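PDB 6FN6: fatty acid synthase 1, isoform A from Drosophila melanogaster, which probably builds long-chain saturated fatty acids from acetyl-CoA and malonyl-CoA using NADPH, this chain being its dehydratase, enoylreductase and ketoreductase region. Local coordinates for residues E602-Y608 and E642-T648; K679-E683 and E899-K903. All coordinates share one frame. Numbering follows the deposited sequence.

Contact 1 (E602-Y608 and E642-T648); sequences ETCTVYY and EFAGRDT
A classic beta bulge lets antiparallel pairing continue past a corner of the chain, here at Tyr607. The short axes of strands 602-606 and 642-646 approach to 4.7 Å, with 103° between their N-to-C directions. Thr605 and Arg646 form a hydrogen-bonded pair: Thr605 N to Arg646 O and Arg646 N to Thr605 O are both 2.9 Å. Val606 and Gly645 follow as a non-hydrogen-bonded pair (CA-CA 4.6 Å). The register then slips by one, because Tyr607 (phi/psi -112/-47) and Tyr608 both face Ala644. Ala644 O accepts from Tyr607 N at 3.1 Å and Tyr608 N at 2.9 Å, while Ala644 N donates to Tyr608 O at 2.8 Å. Gly645 CA makes a 3.2 Å CA-H...O contact with Thr605 O; a CB there would clash.

Phe643 (chi1 p) sets its CB 4.0 Å from Val606 CG1 and its ring edge beside the Cys604 sulfur. Arg646, with chi1 m and chi2 and chi3 both t, gives NE to Tyr607 OH in a weak 3.0 Å bond; NH1 forms a salt bridge with Glu900, which also binds Tyr607 OH, and NH2 reaches Gly650 O and Lys904 O. At the far end, Thr648 N gives Glu602 OE2 a weak 3.5 Å hydrogen bond, and Thr648 OG1 sits 3.0 Å from both Thr603 O and Glu602 OE2. Glu602 OE2 also lies 2.8 Å from OD2 of the poorly ordered Asp647.

The contact belongs to the enoylreductase sheet outside the Rossmann strands. Its chemistry implies a well-satisfied backbone ladder at the bulge and two carboxylates brought close where pairing ends, Arg651 offsetting the charge of Asp647.

Contact 2 (K679-E683 and E899-K903); sequences KWTME and EEAGK
A helix start exposes amides that have no carbonyl of their own turn to bind, and side chains can supply the missing acceptors. Here helix 682-685 begins after Thr681, its N-cap (phi/psi -77/153). With chi1 at p, Thr681 turns OG1 onto Glu684 N. The first amide of the helix is met from far along the chain: Glu899, with chi1 and chi2 both t and chi3 near 0°, stretches fully so that OE1 accepts from Met682 N at 2.9 Å and 162°. The same OE1 lies 3.3 Å from Met682 CB, and OE2 keeps a long, weak ion pair with Arg652. The backbones stay well apart, with Met682 CA 6.9 Å from Glu899 CA and Thr681 CA 7.0 Å from Lys903 CA, so side chains span the gap.

Segment 899-903 has no helix or strand; Glu900 to Lys903 form a type II beta turn, with Gly902 at 99/-17, where a CB would be jammed against the preceding carbonyl. Lys903, at 45/55 with rotamer p, t, p, t, returns toward segment 679-683. Its NZ lies 3.9 Å from Lys679 CA and 4.1 Å from Thr681 CG2, proximity without a hydrogen bond across the segments. Met682 (m, t, t) runs straight out, packing on Tyr607 and Tyr608, whereas Trp680 points its CA-to-CB bond away and rests on Met654, Val688 and Pro865.

This surface contact joins a helix N-terminus to the chain leaving strand 891-895. Its chemistry implies that a carboxylate suits this place: it accepts from the first helix amide and puts negative charge near the N-terminus, generally favourable.

In the fold
Contacts 1 and 2 occur in series along the chain, their centres about 13 Å apart, in the enoylreductase part of this region. Contact 1 lies within the mixed sheet built on strand 601-611; contact 2 lies at its margin, on the surface. The 215 residues between segments 679-683 and 899-903 include the parallel six-stranded Rossmann-type sheet, and the chain has rejoined the mixed sheet through strands 868-872 and 891-895 before contact 2 closes. The two meet directly: Glu900 of segment 899-903 ties them together, and Met682 CB packs 3.5 Å from Tyr608 CD1. Sheet, helix start and returning loop thus form one continuous packing unit within the chain, away from the predicted dehydratase residues.

Contact 1 (E602-Y608 and E642-T648)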
# COMPACT_ATOMS: atom_id res chain seq x y z
N GLU A 602 -11.00 -40.52 -7.51
CA GLU A 602 -10.34 -41.62 -8.21
C GLU A 602 -8.98 -41.91 -7.60
O GLU A 602 -8.12 -41.03 -7.52
CB GLU A 602 -10.19 -41.29 -9.70
CG GLU A 602 -9.69 -42.45 -10.56
CD GLU A 602 -10.75 -43.50 -10.81
OE1 GLU A 602 -11.76 -43.51 -10.08
OE2 GLU A 602 -10.56 -44.32 -11.73
N THR A 603 -8.78 -43.15 -7.17
CA THR A 603 -7.50 -43.57 -6.62
C THR A 603 -6.57 -43.91 -7.77
O THR A 603 -6.84 -44.81 -8.56
CB THR A 603 -7.64 -44.79 -5.68
OG1 THR A 603 -8.68 -44.54 -4.73
CG2 THR A 603 -6.33 -45.04 -4.94
N CYS A 604 -5.47 -43.16 -7.88
CA CYS A 604 -4.53 -43.33 -8.98
C CYS A 604 -3.19 -43.88 -8.49
O CYS A 604 -2.83 -43.74 -7.32
CB CYS A 604 -4.31 -42.00 -9.70
SG CYS A 604 -5.82 -41.25 -10.35
N THR A 605 -2.46 -44.51 -9.41
CA THR A 605 -1.11 -44.98 -9.11
C THR A 605 -0.12 -43.92 -9.55
O THR A 605 -0.12 -43.51 -10.71
CB THR A 605 -0.80 -46.31 -9.83
OG1 THR A 605 -1.86 -47.25 -9.61
CG2 THR A 605 0.51 -46.90 -9.33
N VAL A 606 0.72 -43.47 -8.63
CA VAL A 606 1.63 -42.37 -8.91
C VAL A 606 2.91 -42.88 -9.55
O VAL A 606 3.52 -43.84 -9.07
CB VAL A 606 1.95 -41.58 -7.62
CG1 VAL A 606 2.90 -40.42 -7.92
CG2 VAL A 606 0.67 -41.06 -6.99
N TYR A 607 3.30 -42.24 -10.65
CA TYR A 607 4.55 -42.55 -11.33
C TYR A 607 5.53 -41.40 -11.18
O TYR A 607 6.70 -41.61 -10.85
CB TYR A 607 4.29 -42.83 -12.81
CG TYR A 607 3.80 -44.23 -13.09
CD1 TYR A 607 2.54 -44.64 -12.66
CD2 TYR A 607 4.58 -45.14 -13.79
CE1 TYR A 607 2.08 -45.92 -12.92
CE2 TYR A 607 4.13 -46.42 -14.05
CZ TYR A 607 2.88 -46.80 -13.61
OH TYR A 607 2.42 -48.07 -13.86
N TYR A 608 5.04 -40.19 -11.41
CA TYR A 608 5.87 -39.00 -11.32
C TYR A 608 5.21 -37.95 -10.44
O TYR A 608 4.05 -37.59 -10.66
CB TYR A 608 6.14 -38.43 -12.72
CG TYR A 608 7.09 -39.29 -13.52
CD1 TYR A 608 6.61 -40.35 -14.28
CD2 TYR A 608 8.45 -39.05 -13.51
CE1 TYR A 608 7.47 -41.14 -15.01
CE2 TYR A 608 9.32 -39.84 -14.24
CZ TYR A 608 8.82 -40.88 -14.99
OH TYR A 608 9.69 -41.67 -15.72
N GLU A 642 0.83 -32.23 -7.31
CA GLU A 642 0.44 -32.76 -8.61
C GLU A 642 1.18 -34.05 -8.91
O GLU A 642 2.14 -34.40 -8.22
CB GLU A 642 0.72 -31.73 -9.71
CG GLU A 642 2.19 -31.37 -9.85
CD GLU A 642 2.44 -30.23 -10.82
OE1 GLU A 642 1.73 -30.15 -11.84
OE2 GLU A 642 3.35 -29.42 -10.56
N PHE A 643 0.74 -34.76 -9.95
CA PHE A 643 1.39 -36.00 -10.34
C PHE A 643 0.96 -36.46 -11.73
O PHE A 643 -0.11 -36.09 -12.23
CB PHE A 643 1.08 -37.11 -9.33
CG PHE A 643 -0.35 -37.58 -9.36
CD1 PHE A 643 -0.74 -38.59 -10.23
CD2 PHE A 643 -1.30 -37.02 -8.52
CE1 PHE A 643 -2.05 -39.03 -10.26
CE2 PHE A 643 -2.61 -37.46 -8.55
CZ PHE A 643 -2.98 -38.46 -9.42
N ALA A 644 1.79 -37.30 -12.34
CA ALA A 644 1.42 -38.05 -13.52
C ALA A 644 1.46 -39.53 -13.17
O ALA A 644 2.40 -40.00 -12.54
CB ALA A 644 2.34 -37.74 -14.68
N GLY A 645 0.43 -40.27 -13.58
CA GLY A 645 0.34 -41.67 -13.23
C GLY A 645 -0.73 -42.42 -14.01
O GLY A 645 -1.06 -42.06 -15.14
N ARG A 646 -1.27 -43.46 -13.39
CA ARG A 646 -2.28 -44.30 -14.02
C ARG A 646 -3.61 -44.29 -13.28
O ARG A 646 -3.65 -44.20 -12.05
CB ARG A 646 -1.77 -45.74 -14.16
CG ARG A 646 -0.63 -45.87 -15.16
CD ARG A 646 -0.27 -47.32 -15.42
NE ARG A 646 0.85 -47.44 -16.34
CZ ARG A 646 0.74 -47.35 -17.67
NH1 ARG A 646 1.81 -47.47 -18.43
NH2 ARG A 646 -0.45 -47.14 -18.23
N ASP A 647 -4.69 -44.40 -14.04
CA ASP A 647 -6.04 -44.40 -13.50
C ASP A 647 -6.34 -45.75 -12.85
O ASP A 647 -5.55 -46.69 -12.97
CB ASP A 647 -7.04 -44.10 -14.61
CG ASP A 647 -8.45 -43.89 -14.10
OD1 ASP A 647 -8.76 -42.77 -13.64
OD2 ASP A 647 -9.25 -44.85 -14.16
N THR A 648 -7.47 -45.84 -12.16
CA THR A 648 -7.96 -47.12 -11.64
C THR A 648 -8.06 -48.15 -12.76
O THR A 648 -7.97 -49.36 -12.52
CB THR A 648 -9.33 -46.96 -10.96
OG1 THR A 648 -9.20 -46.14 -9.80
CG2 THR A 648 -9.91 -48.31 -10.55

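Contact 2 (K679-E683 and E899-K903)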
# COMPACT_ATOMS: atom_id res chain seq x y z
N LYS A 679 2.76 -38.90 -27.39
CA LYS A 679 4.01 -38.16 -27.57
C LYS A 679 4.33 -37.31 -26.34
O LYS A 679 5.16 -36.40 -26.41
CB LYS A 679 3.95 -37.27 -28.82
CG LYS A 679 3.86 -38.02 -30.14
CD LYS A 679 5.15 -38.77 -30.43
CE LYS A 679 5.05 -39.61 -31.70
NZ LYS A 679 4.05 -40.70 -31.58
N TRP A 680 3.67 -37.61 -25.22
CA TRP A 680 4.05 -37.06 -23.93
C TRP A 680 4.44 -38.19 -23.00
O TRP A 680 3.67 -39.13 -22.79
CB TRP A 680 2.91 -36.25 -23.30
CG TRP A 680 2.81 -34.83 -23.76
CD1 TRP A 680 3.38 -34.27 -24.86
CD2 TRP A 680 2.09 -33.77 -23.10
NE1 TRP A 680 3.05 -32.94 -24.94
CE2 TRP A 680 2.26 -32.61 -23.87
CE3 TRP A 680 1.32 -33.70 -21.94
CZ2 TRP A 680 1.69 -31.39 -23.52
CZ3 TRP A 680 0.75 -32.49 -21.59
CH2 TRP A 680 0.94 -31.35 -22.38
N THR A 681 5.65 -38.12 -22.45
CA THR A 681 6.07 -39.07 -21.43
C THR A 681 5.38 -38.65 -20.14
O THR A 681 5.05 -37.48 -19.96
CB THR A 681 7.60 -39.10 -21.25
OG1 THR A 681 8.05 -37.86 -20.68
CG2 THR A 681 8.30 -39.33 -22.58
N MET A 682 5.14 -39.60 -19.24
CA MET A 682 4.60 -39.27 -17.93
C MET A 682 5.50 -38.23 -17.27
O MET A 682 5.02 -37.31 -16.61
CB MET A 682 4.50 -40.51 -17.05
CG MET A 682 3.30 -41.39 -17.34
SD MET A 682 3.22 -42.80 -16.23
CE MET A 682 1.67 -43.54 -16.73
N GLU A 683 6.80 -38.38 -17.47
CA GLU A 683 7.79 -37.42 -16.98
C GLU A 683 7.43 -36.02 -17.45
O GLU A 683 7.42 -35.07 -16.67
CB GLU A 683 9.19 -37.82 -17.46
CG GLU A 683 10.27 -36.78 -17.23
CD GLU A 683 11.63 -37.25 -17.72
OE1 GLU A 683 12.40 -36.40 -18.23
OE2 GLU A 683 11.93 -38.45 -17.61
N GLU A 899 7.96 -45.60 -16.16
CA GLU A 899 6.80 -45.76 -17.03
C GLU A 899 6.96 -46.97 -17.95
O GLU A 899 8.02 -47.19 -18.55
CB GLU A 899 6.58 -44.50 -17.87
CG GLU A 899 5.36 -44.55 -18.77
CD GLU A 899 5.15 -43.28 -19.56
OE1 GLU A 899 5.95 -42.34 -19.40
OE2 GLU A 899 4.19 -43.22 -20.35
N GLU A 900 5.90 -47.76 -18.05
CA GLU A 900 5.85 -48.91 -18.94
C GLU A 900 6.06 -48.49 -20.39
O GLU A 900 5.68 -47.40 -20.79
CB GLU A 900 4.52 -49.65 -18.80
CG GLU A 900 4.36 -50.39 -17.47
CD GLU A 900 3.94 -49.47 -16.34
OE1 GLU A 900 3.94 -48.24 -16.54
OE2 GLU A 900 3.62 -49.98 -15.25
N ALA A 901 6.68 -49.37 -21.17
CA ALA A 901 7.08 -49.05 -22.53
C ALA A 901 5.87 -49.01 -23.47
O ALA A 901 4.90 -49.74 -23.28
CB ALA A 901 8.10 -50.05 -23.03
N GLY A 902 5.96 -48.14 -24.48
CA GLY A 902 4.88 -47.95 -25.43
C GLY A 902 4.01 -46.75 -25.15
O GLY A 902 3.27 -46.29 -26.02
N LYS A 903 4.09 -46.23 -23.92
CA LYS A 903 3.25 -45.13 -23.45
C LYS A 903 1.78 -45.33 -23.84
O LYS A 903 1.17 -44.47 -24.47
CB LYS A 903 3.77 -43.78 -23.96
CG LYS A 903 3.81 -43.59 -25.47
CD LYS A 903 4.36 -42.21 -25.84
CE LYS A 903 5.85 -42.12 -25.56
NZ LYS A 903 6.42 -40.80 -25.96